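PDB 4ME3: DNA replication licensing factor MCM related protein from Thermoplasma acidophilum, which is the N-terminal, zinc-binding part of an archaeal MCM that, like its relatives, probably binds single-stranded DNA and serves as an ATP-driven replicative helicase. Local coordinates for residues Leu140-Thr154 with Gln158-Cys172. Numbering follows the deposited sequence.
With ZN (zinc ion), chain B.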
ATOM      1  N   LEU A 140      -1.470   4.915  11.787  1.00 15.43           N
ATOM      2  CA  LEU A 140      -0.238   4.290  12.238  1.00 13.23           C
ATOM      3  C   LEU A 140       0.274   3.339  11.160  1.00 17.75           C
ATOM      4  O   LEU A 140      -0.461   2.463  10.705  1.00 19.07           O
ATOM      5  CB  LEU A 140      -0.517   3.535  13.537  1.00 20.40           C
ATOM      6  CG  LEU A 140       0.661   2.984  14.329  1.00 23.87           C
ATOM      7  CD1 LEU A 140       1.604   4.097  14.739  1.00 21.58           C
ATOM      8  CD2 LEU A 140       0.131   2.241  15.546  1.00 21.73           C
ATOM      9  N   LYS A 141       1.526   3.516  10.745  1.00 16.28           N
ATOM     10  CA  LYS A 141       2.089   2.712   9.662  1.00 15.78           C
ATOM     11  C   LYS A 141       3.216   1.821  10.163  1.00 20.85           C
ATOM     12  O   LYS A 141       3.188   0.604   9.972  1.00 24.01           O
ATOM     13  CB  LYS A 141       2.592   3.607   8.530  1.00 21.76           C
ATOM     14  CG  LYS A 141       3.137   2.838   7.332  1.00 22.49           C
ATOM     15  CD  LYS A 141       2.062   1.978   6.681  1.00 29.80           C
ATOM     16  CE  LYS A 141       2.610   1.202   5.492  1.00 47.57           C
ATOM     17  NZ  LYS A 141       3.136   2.096   4.420  1.00 31.17           N
ATOM     18  N   ASN A 142       4.219   2.427  10.788  1.00 14.84           N
ATOM     19  CA  ASN A 142       5.259   1.655  11.453  1.00 14.29           C
ATOM     20  C   ASN A 142       5.211   1.961  12.943  1.00 16.37           C
ATOM     21  O   ASN A 142       5.599   3.046  13.375  1.00 17.44           O
ATOM     22  CB  ASN A 142       6.638   1.972  10.879  1.00 19.08           C
ATOM     23  CG  ASN A 142       7.662   0.905  11.214  1.00 22.42           C
ATOM     24  OD1 ASN A 142       7.307  -0.228  11.548  1.00 23.13           O
ATOM     25  ND2 ASN A 142       8.937   1.258  11.127  1.00 26.80           N
ATOM     26  N   ALA A 143       4.716   1.002  13.717  1.00 18.32           N
ATOM     27  CA  ALA A 143       4.440   1.222  15.134  1.00 15.74           C
ATOM     28  C   ALA A 143       5.612   0.823  16.018  1.00 15.21           C
ATOM     29  O   ALA A 143       6.116  -0.295  15.930  1.00 19.68           O
ATOM     30  CB  ALA A 143       3.201   0.454  15.543  1.00 15.99           C
ATOM     31  N   ALA A 144       6.023   1.740  16.890  1.00 19.11           N
ATOM     32  CA  ALA A 144       7.072   1.473  17.865  1.00 24.28           C
ATOM     33  C   ALA A 144       6.477   0.870  19.134  1.00 23.38           C
ATOM     34  O   ALA A 144       5.568   1.443  19.727  1.00 17.94           O
ATOM     35  CB  ALA A 144       7.814   2.761  18.202  1.00 20.59           C
ATOM     36  N   PHE A 145       7.000  -0.281  19.550  1.00 17.03           N
ATOM     37  CA  PHE A 145       6.556  -0.932  20.778  1.00 20.82           C
ATOM     38  C   PHE A 145       7.712  -1.076  21.761  1.00 26.55           C
ATOM     39  O   PHE A 145       8.771  -1.595  21.413  1.00 25.78           O
ATOM     40  CB  PHE A 145       5.968  -2.310  20.472  1.00 22.55           C
ATOM     41  CG  PHE A 145       4.628  -2.265  19.797  1.00 22.66           C
ATOM     42  CD1 PHE A 145       3.466  -2.160  20.543  1.00 25.42           C
ATOM     43  CD2 PHE A 145       4.528  -2.333  18.419  1.00 21.98           C
ATOM     44  CE1 PHE A 145       2.231  -2.121  19.925  1.00 22.70           C
ATOM     45  CE2 PHE A 145       3.295  -2.297  17.797  1.00 25.36           C
ATOM     46  CZ  PHE A 145       2.147  -2.188  18.553  1.00 19.46           C
ATOM     47  N   GLU A 146       7.503  -0.625  22.994  1.00 22.18           N
ATOM     48  CA  GLU A 146       8.546  -0.694  24.012  1.00 18.56           C
ATOM     49  C   GLU A 146       8.400  -1.939  24.881  1.00 24.04           C
ATOM     50  O   GLU A 146       7.336  -2.192  25.453  1.00 24.55           O
ATOM     51  CB  GLU A 146       8.526   0.562  24.886  1.00 26.27           C
ATOM     52  CG  GLU A 146       9.537   0.528  26.021  1.00 26.07           C
ATOM     53  CD  GLU A 146       9.555   1.811  26.830  1.00 38.67           C
ATOM     54  OE1 GLU A 146       8.840   2.766  26.458  1.00 34.93           O
ATOM     55  OE2 GLU A 146      10.286   1.863  27.842  1.00 46.52           O
ATOM     56  N   CYS A 147       9.480  -2.711  24.971  1.00 24.69           N
ATOM     57  CA  CYS A 147       9.497  -3.949  25.745  1.00 28.51           C
ATOM     58  C   CYS A 147       9.465  -3.659  27.241  1.00 24.03           C
ATOM     59  O   CYS A 147      10.241  -2.847  27.738  1.00 29.82           O
ATOM     60  CB  CYS A 147      10.753  -4.757  25.405  1.00 26.67           C
ATOM     61  SG  CYS A 147      10.968  -6.253  26.403  1.00 26.86           S
ATOM     62  N   SER A 148       8.569  -4.328  27.958  1.00 27.47           N
ATOM     63  CA  SER A 148       8.440  -4.114  29.396  1.00 34.97           C
ATOM     64  C   SER A 148       9.687  -4.566  30.154  1.00 40.50           C
ATOM     65  O   SER A 148       9.914  -4.149  31.290  1.00 41.18           O
ATOM     66  CB  SER A 148       7.204  -4.837  29.940  1.00 42.17           C
ATOM     67  OG  SER A 148       7.242  -6.223  29.649  1.00 36.00           O
ATOM     68  N   SER A 149      10.497  -5.410  29.523  1.00 38.75           N
ATOM     69  CA  SER A 149      11.683  -5.957  30.175  1.00 37.18           C
ATOM     70  C   SER A 149      12.936  -5.120  29.911  1.00 42.94           C
ATOM     71  O   SER A 149      13.513  -4.554  30.839  1.00 45.09           O
ATOM     72  CB  SER A 149      11.915  -7.402  29.730  1.00 42.96           C
ATOM     73  OG  SER A 149      13.019  -7.969  30.417  1.00 40.42           O
ATOM     74  N   CYS A 150      13.353  -5.044  28.651  1.00 37.93           N
ATOM     75  CA  CYS A 150      14.584  -4.342  28.295  1.00 37.99           C
ATOM     76  C   CYS A 150      14.321  -2.906  27.843  1.00 35.21           C
ATOM     77  O   CYS A 150      15.257  -2.131  27.646  1.00 33.99           O
ATOM     78  CB  CYS A 150      15.331  -5.098  27.192  1.00 37.82           C
ATOM     79  SG  CYS A 150      14.513  -5.067  25.577  1.00 31.04           S
ATOM     80  N   HIS A 151      13.048  -2.563  27.671  1.00 38.71           N
ATOM     81  CA  HIS A 151      12.655  -1.220  27.252  1.00 35.64           C
ATOM     82  C   HIS A 151      13.185  -0.859  25.864  1.00 32.34           C
ATOM     83  O   HIS A 151      13.215   0.313  25.487  1.00 38.26           O
ATOM     84  CB  HIS A 151      13.102  -0.187  28.288  1.00 42.70           C
ATOM     85  CG  HIS A 151      12.460  -0.370  29.626  1.00 43.79           C
ATOM     86  ND1 HIS A 151      11.100  -0.245  29.820  1.00 43.25           N
ATOM     87  CD2 HIS A 151      12.982  -0.679  30.836  1.00 50.37           C
ATOM     88  CE1 HIS A 151      10.815  -0.465  31.089  1.00 54.69           C
ATOM     89  NE2 HIS A 151      11.941  -0.730  31.730  1.00 57.98           N
ATOM     90  N   GLY A 152      13.592  -1.869  25.104  1.00 27.28           N
ATOM     91  CA  GLY A 152      14.001  -1.663  23.728  1.00 26.93           C
ATOM     92  C   GLY A 152      12.785  -1.517  22.836  1.00 24.45           C
ATOM     93  O   GLY A 152      11.666  -1.818  23.255  1.00 24.21           O
ATOM     94  N   LEU A 153      13.000  -1.067  21.605  1.00 31.96           N
ATOM     95  CA  LEU A 153      11.900  -0.819  20.681  1.00 27.32           C
ATOM     96  C   LEU A 153      11.812  -1.864  19.579  1.00 25.11           C
ATOM     97  O   LEU A 153      12.774  -2.104  18.853  1.00 27.13           O
ATOM     98  CB  LEU A 153      12.041   0.564  20.051  1.00 31.12           C
ATOM     99  CG  LEU A 153      11.952   1.745  21.013  1.00 29.45           C
ATOM    100  CD1 LEU A 153      12.247   3.038  20.277  1.00 35.06           C
ATOM    101  CD2 LEU A 153      10.580   1.798  21.672  1.00 28.75           C
ATOM    102  N   THR A 154      10.639  -2.477  19.463  1.00 21.55           N
ATOM    103  CA  THR A 154      10.327  -3.371  18.360  1.00 21.16           C
ATOM    104  C   THR A 154       9.322  -2.677  17.455  1.00 24.48           C
ATOM    105  O   THR A 154       8.251  -2.269  17.906  1.00 24.50           O
ATOM    106  CB  THR A 154       9.708  -4.683  18.867  1.00 27.06           C
ATOM    107  OG1 THR A 154      10.667  -5.393  19.657  1.00 25.67           O
ATOM    108  CG2 THR A 154       9.259  -5.566  17.704  1.00 23.46           C
ATOM    109  N   GLN A 158       2.014  -1.845  10.209  1.00 22.27           N
ATOM    110  CA  GLN A 158       0.573  -1.969  10.372  1.00 25.37           C
ATOM    111  C   GLN A 158      -0.103  -2.078   9.011  1.00 24.14           C
ATOM    112  O   GLN A 158       0.166  -1.289   8.109  1.00 25.28           O
ATOM    113  CB  GLN A 158       0.026  -0.765  11.135  1.00 21.71           C
ATOM    114  CG  GLN A 158       0.683  -0.559  12.480  1.00 19.92           C
ATOM    115  CD  GLN A 158       0.430  -1.713  13.426  1.00 26.75           C
ATOM    116  OE1 GLN A 158      -0.712  -2.116  13.632  1.00 24.77           O
ATOM    117  NE2 GLN A 158       1.498  -2.260  13.997  1.00 22.76           N
ATOM    118  N   THR A 159      -0.975  -3.069   8.868  1.00 31.07           N
ATOM    119  CA  THR A 159      -1.654  -3.308   7.601  1.00 35.97           C
ATOM    120  C   THR A 159      -3.170  -3.403   7.757  1.00 34.61           C
ATOM    121  O   THR A 159      -3.896  -3.423   6.764  1.00 38.14           O
ATOM    122  CB  THR A 159      -1.143  -4.603   6.945  1.00 37.00           C
ATOM    123  OG1 THR A 159      -1.280  -5.694   7.866  1.00 43.36           O
ATOM    124  CG2 THR A 159       0.317  -4.459   6.549  1.00 39.01           C
ATOM    125  N   GLU A 160      -3.645  -3.452   8.997  1.00 35.42           N
ATOM    126  CA  GLU A 160      -5.068  -3.627   9.260  1.00 42.01           C
ATOM    127  C   GLU A 160      -5.621  -2.483  10.100  1.00 41.70           C
ATOM    128  O   GLU A 160      -4.870  -1.664  10.629  1.00 31.60           O
ATOM    129  CB  GLU A 160      -5.312  -4.957   9.974  1.00 43.16           C
ATOM    130  CG  GLU A 160      -4.895  -6.174   9.166  1.00 53.22           C
ATOM    131  CD  GLU A 160      -5.238  -7.480   9.857  1.00 64.84           C
ATOM    132  OE1 GLU A 160      -5.835  -7.435  10.954  1.00 61.32           O
ATOM    133  OE2 GLU A 160      -4.911  -8.551   9.304  1.00 74.69           O
ATOM    134  N   ASN A 161      -6.944  -2.433  10.216  1.00 41.01           N
ATOM    135  CA  ASN A 161      -7.605  -1.406  11.009  1.00 36.60           C
ATOM    136  C   ASN A 161      -7.362  -1.609  12.498  1.00 39.37           C
ATOM    137  O   ASN A 161      -7.391  -0.655  13.274  1.00 30.44           O
ATOM    138  CB  ASN A 161      -9.105  -1.396  10.714  1.00 44.57           C
ATOM    139  CG  ASN A 161      -9.417  -0.942   9.301  1.00 48.45           C
ATOM    140  OD1 ASN A 161      -8.517  -0.794   8.472  1.00 60.46           O
ATOM    141  ND2 ASN A 161     -10.695  -0.719   9.017  1.00 64.75           N
ATOM    142  N   ARG A 162      -7.125  -2.859  12.890  1.00 34.22           N
ATOM    143  CA  ARG A 162      -6.800  -3.178  14.274  1.00 31.03           C
ATOM    144  C   ARG A 162      -5.285  -3.214  14.456  1.00 22.64           C
ATOM    145  O   ARG A 162      -4.558  -3.668  13.578  1.00 26.78           O
ATOM    146  CB  ARG A 162      -7.406  -4.526  14.675  1.00 40.38           C
ATOM    147  CG  ARG A 162      -6.798  -5.718  13.953  1.00 47.55           C
ATOM    148  CD  ARG A 162      -7.282  -7.032  14.541  1.00 57.45           C
ATOM    149  NE  ARG A 162      -8.688  -7.297  14.245  1.00 63.28           N
ATOM    150  CZ  ARG A 162      -9.363  -8.345  14.708  1.00 59.38           C
ATOM    151  NH1 ARG A 162      -8.764  -9.228  15.498  1.00 61.55           N
ATOM    152  NH2 ARG A 162     -10.638  -8.509  14.387  1.00 57.64           N
ATOM    153  N   LEU A 163      -4.820  -2.732  15.604  1.00 31.92           N
ATOM    154  CA  LEU A 163      -3.392  -2.669  15.896  1.00 26.88           C
ATOM    155  C   LEU A 163      -2.757  -4.056  15.940  1.00 32.85           C
ATOM    156  O   LEU A 163      -3.244  -4.948  16.632  1.00 34.84           O
ATOM    157  CB  LEU A 163      -3.167  -1.967  17.236  1.00 29.72           C
ATOM    158  CG  LEU A 163      -1.711  -1.795  17.671  1.00 34.03           C
ATOM    159  CD1 LEU A 163      -1.012  -0.755  16.809  1.00 31.52           C
ATOM    160  CD2 LEU A 163      -1.635  -1.420  19.140  1.00 36.77           C
ATOM    161  N   SER A 164      -1.667  -4.229  15.197  1.00 28.50           N
ATOM    162  CA  SER A 164      -0.885  -5.459  15.247  1.00 28.02           C
ATOM    163  C   SER A 164       0.256  -5.298  16.245  1.00 30.22           C
ATOM    164  O   SER A 164       1.133  -4.455  16.060  1.00 27.28           O
ATOM    165  CB  SER A 164      -0.318  -5.794  13.867  1.00 30.46           C
ATOM    166  OG  SER A 164      -1.349  -5.911  12.904  1.00 44.55           O
ATOM    167  N   GLU A 165       0.239  -6.103  17.304  1.00 31.53           N
ATOM    168  CA  GLU A 165       1.271  -6.031  18.332  1.00 29.46           C
ATOM    169  C   GLU A 165       2.338  -7.094  18.095  1.00 36.77           C
ATOM    170  O   GLU A 165       2.078  -8.100  17.437  1.00 30.07           O
ATOM    171  CB  GLU A 165       0.659  -6.222  19.722  1.00 32.42           C
ATOM    172  CG  GLU A 165       0.768  -4.998  20.620  1.00 44.00           C
ATOM    173  CD  GLU A 165       0.877  -5.353  22.093  1.00 53.75           C
ATOM    174  OE1 GLU A 165       0.757  -6.548  22.436  1.00 55.74           O
ATOM    175  OE2 GLU A 165       1.092  -4.432  22.910  1.00 53.85           O
ATOM    176  N   PRO A 166       3.551  -6.870  18.622  1.00 26.79           N
ATOM    177  CA  PRO A 166       4.589  -7.900  18.524  1.00 31.59           C
ATOM    178  C   PRO A 166       4.406  -8.997  19.566  1.00 31.25           C
ATOM    179  O   PRO A 166       3.787  -8.768  20.604  1.00 36.04           O
ATOM    180  CB  PRO A 166       5.880  -7.122  18.790  1.00 26.77           C
ATOM    181  CG  PRO A 166       5.461  -5.962  19.622  1.00 26.48           C
ATOM    182  CD  PRO A 166       4.059  -5.618  19.211  1.00 28.39           C
ATOM    183  N   GLN A 167       4.945 -10.176  19.283  1.00 31.99           N
ATOM    184  CA  GLN A 167       4.890 -11.286  20.225  1.00 36.99           C
ATOM    185  C   GLN A 167       6.227 -11.425  20.945  1.00 33.45           C
ATOM    186  O   GLN A 167       6.273 -11.699  22.145  1.00 38.18           O
ATOM    187  CB  GLN A 167       4.565 -12.586  19.492  1.00 41.94           C
ATOM    188  CG  GLN A 167       3.941 -13.648  20.378  1.00 50.37           C
ATOM    189  CD  GLN A 167       2.485 -13.363  20.696  1.00 58.24           C
ATOM    190  OE1 GLN A 167       2.091 -13.308  21.862  1.00 59.91           O
ATOM    191  NE2 GLN A 167       1.676 -13.188  19.656  1.00 54.30           N
ATOM    192  N   VAL A 168       7.310 -11.230  20.200  1.00 29.82           N
ATOM    193  CA  VAL A 168       8.660 -11.366  20.736  1.00 25.30           C
ATOM    194  C   VAL A 168       9.443 -10.067  20.564  1.00 25.78           C
ATOM    195  O   VAL A 168       9.294  -9.371  19.559  1.00 22.62           O
ATOM    196  CB  VAL A 168       9.420 -12.514  20.035  1.00 28.22           C
ATOM    197  CG1 VAL A 168       9.399 -12.326  18.527  1.00 36.26           C
ATOM    198  CG2 VAL A 168      10.853 -12.607  20.545  1.00 35.45           C
ATOM    199  N   CYS A 169      10.278  -9.749  21.548  1.00 25.82           N
ATOM    200  CA  CYS A 169      11.086  -8.534  21.516  1.00 24.26           C
ATOM    201  C   CYS A 169      12.278  -8.698  20.572  1.00 24.79           C
ATOM    202  O   CYS A 169      12.996  -9.693  20.640  1.00 31.66           O
ATOM    203  CB  CYS A 169      11.573  -8.188  22.928  1.00 22.43           C
ATOM    204  SG  CYS A 169      12.662  -6.739  23.031  1.00 25.61           S
ATOM    205  N   ASP A 170      12.482  -7.719  19.695  1.00 26.05           N
ATOM    206  CA  ASP A 170      13.589  -7.761  18.742  1.00 32.54           C
ATOM    207  C   ASP A 170      14.940  -7.531  19.409  1.00 36.41           C
ATOM    208  O   ASP A 170      15.981  -7.786  18.803  1.00 34.43           O
ATOM    209  CB  ASP A 170      13.397  -6.712  17.640  1.00 31.46           C
ATOM    210  CG  ASP A 170      12.434  -7.165  16.560  1.00 36.91           C
ATOM    211  OD1 ASP A 170      12.099  -8.368  16.516  1.00 43.75           O
ATOM    212  OD2 ASP A 170      12.019  -6.314  15.746  1.00 45.59           O
ATOM    213  N   HIS A 171      14.928  -7.048  20.647  1.00 32.63           N
ATOM    214  CA  HIS A 171      16.170  -6.678  21.320  1.00 39.75           C
ATOM    215  C   HIS A 171      16.628  -7.691  22.370  1.00 34.84           C
ATOM    216  O   HIS A 171      17.826  -7.926  22.514  1.00 41.76           O
ATOM    217  CB  HIS A 171      16.040  -5.288  21.949  1.00 33.52           C
ATOM    218  CG  HIS A 171      15.989  -4.178  20.946  1.00 40.24           C
ATOM    219  ND1 HIS A 171      17.123  -3.632  20.386  1.00 46.97           N
ATOM    220  CD2 HIS A 171      14.943  -3.517  20.399  1.00 39.13           C
ATOM    221  CE1 HIS A 171      16.777  -2.679  19.538  1.00 53.91           C
ATOM    222  NE2 HIS A 171      15.459  -2.590  19.526  1.00 46.63           N
ATOM    223  N   CYS A 172      15.688  -8.283  23.103  1.00 32.79           N
ATOM    224  CA  CYS A 172      16.051  -9.221  24.167  1.00 26.40           C
ATOM    225  C   CYS A 172      15.540 -10.646  23.929  1.00 27.66           C
ATOM    226  O   CYS A 172      15.948 -11.575  24.621  1.00 31.31           O
ATOM    227  CB  CYS A 172      15.567  -8.704  25.526  1.00 32.56           C
ATOM    228  SG  CYS A 172      13.800  -8.895  25.838  1.00 29.90           S
TER
HETATM  229 ZN    ZN B 301      12.998  -6.765  25.358  1.00 29.20          ZN
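Phe145 lies with one ring face against Pro166, packing the loop after strand 153-157 onto strand 123-147 near the zinc site. Phe145 CB meets Pro166 CG at 3.8 Å, and chi1 of -72° swings the phenyl group under the proline. Pro166 CD then sits over the Phe145 ring centre, 3.5 Å from the centroid and 15° off the normal, a CH-pi contact reaching Phe145 CG and CD2. Farther out, Phe145 CD1 touches Pro166 CD and Glu165 CG, CE1 the same Glu165 CG, CE2 and CZ Ser164 O at 3.5 Å, and CZ also Leu163 CD1 at the ring edge. With a leucine here the flat face is gone, and Pro166 CD would probably be left without its CH-pi partner, segment 163-166 less firmly seated. Gln158 closes the 158-164 loop: OE1 accepts from Ser164 N and NE2 donates to Ser164 O, both in plane on lone pairs, while the backbone N of Gln158 gives a 2.7 Å bond to Lys141 O. Towards the metal, Thr154 OG1 receives Asp170 N almost straight (3.0 Å, 179°), and His171 NE2 adds a weak bond to Leu153 O. Cys147, Cys150, Cys169 and Cys172 bind zinc through SG at 2.3 to 2.4 Å, and backbone N-H groups such as Ser149 N on Cys147 SG probably temper the thiolate charge. Two CxxC turns, the first joining antiparallel strands 123-147 and 153-157, thus form the Cys4 zinc site of the MCM N-terminal domain.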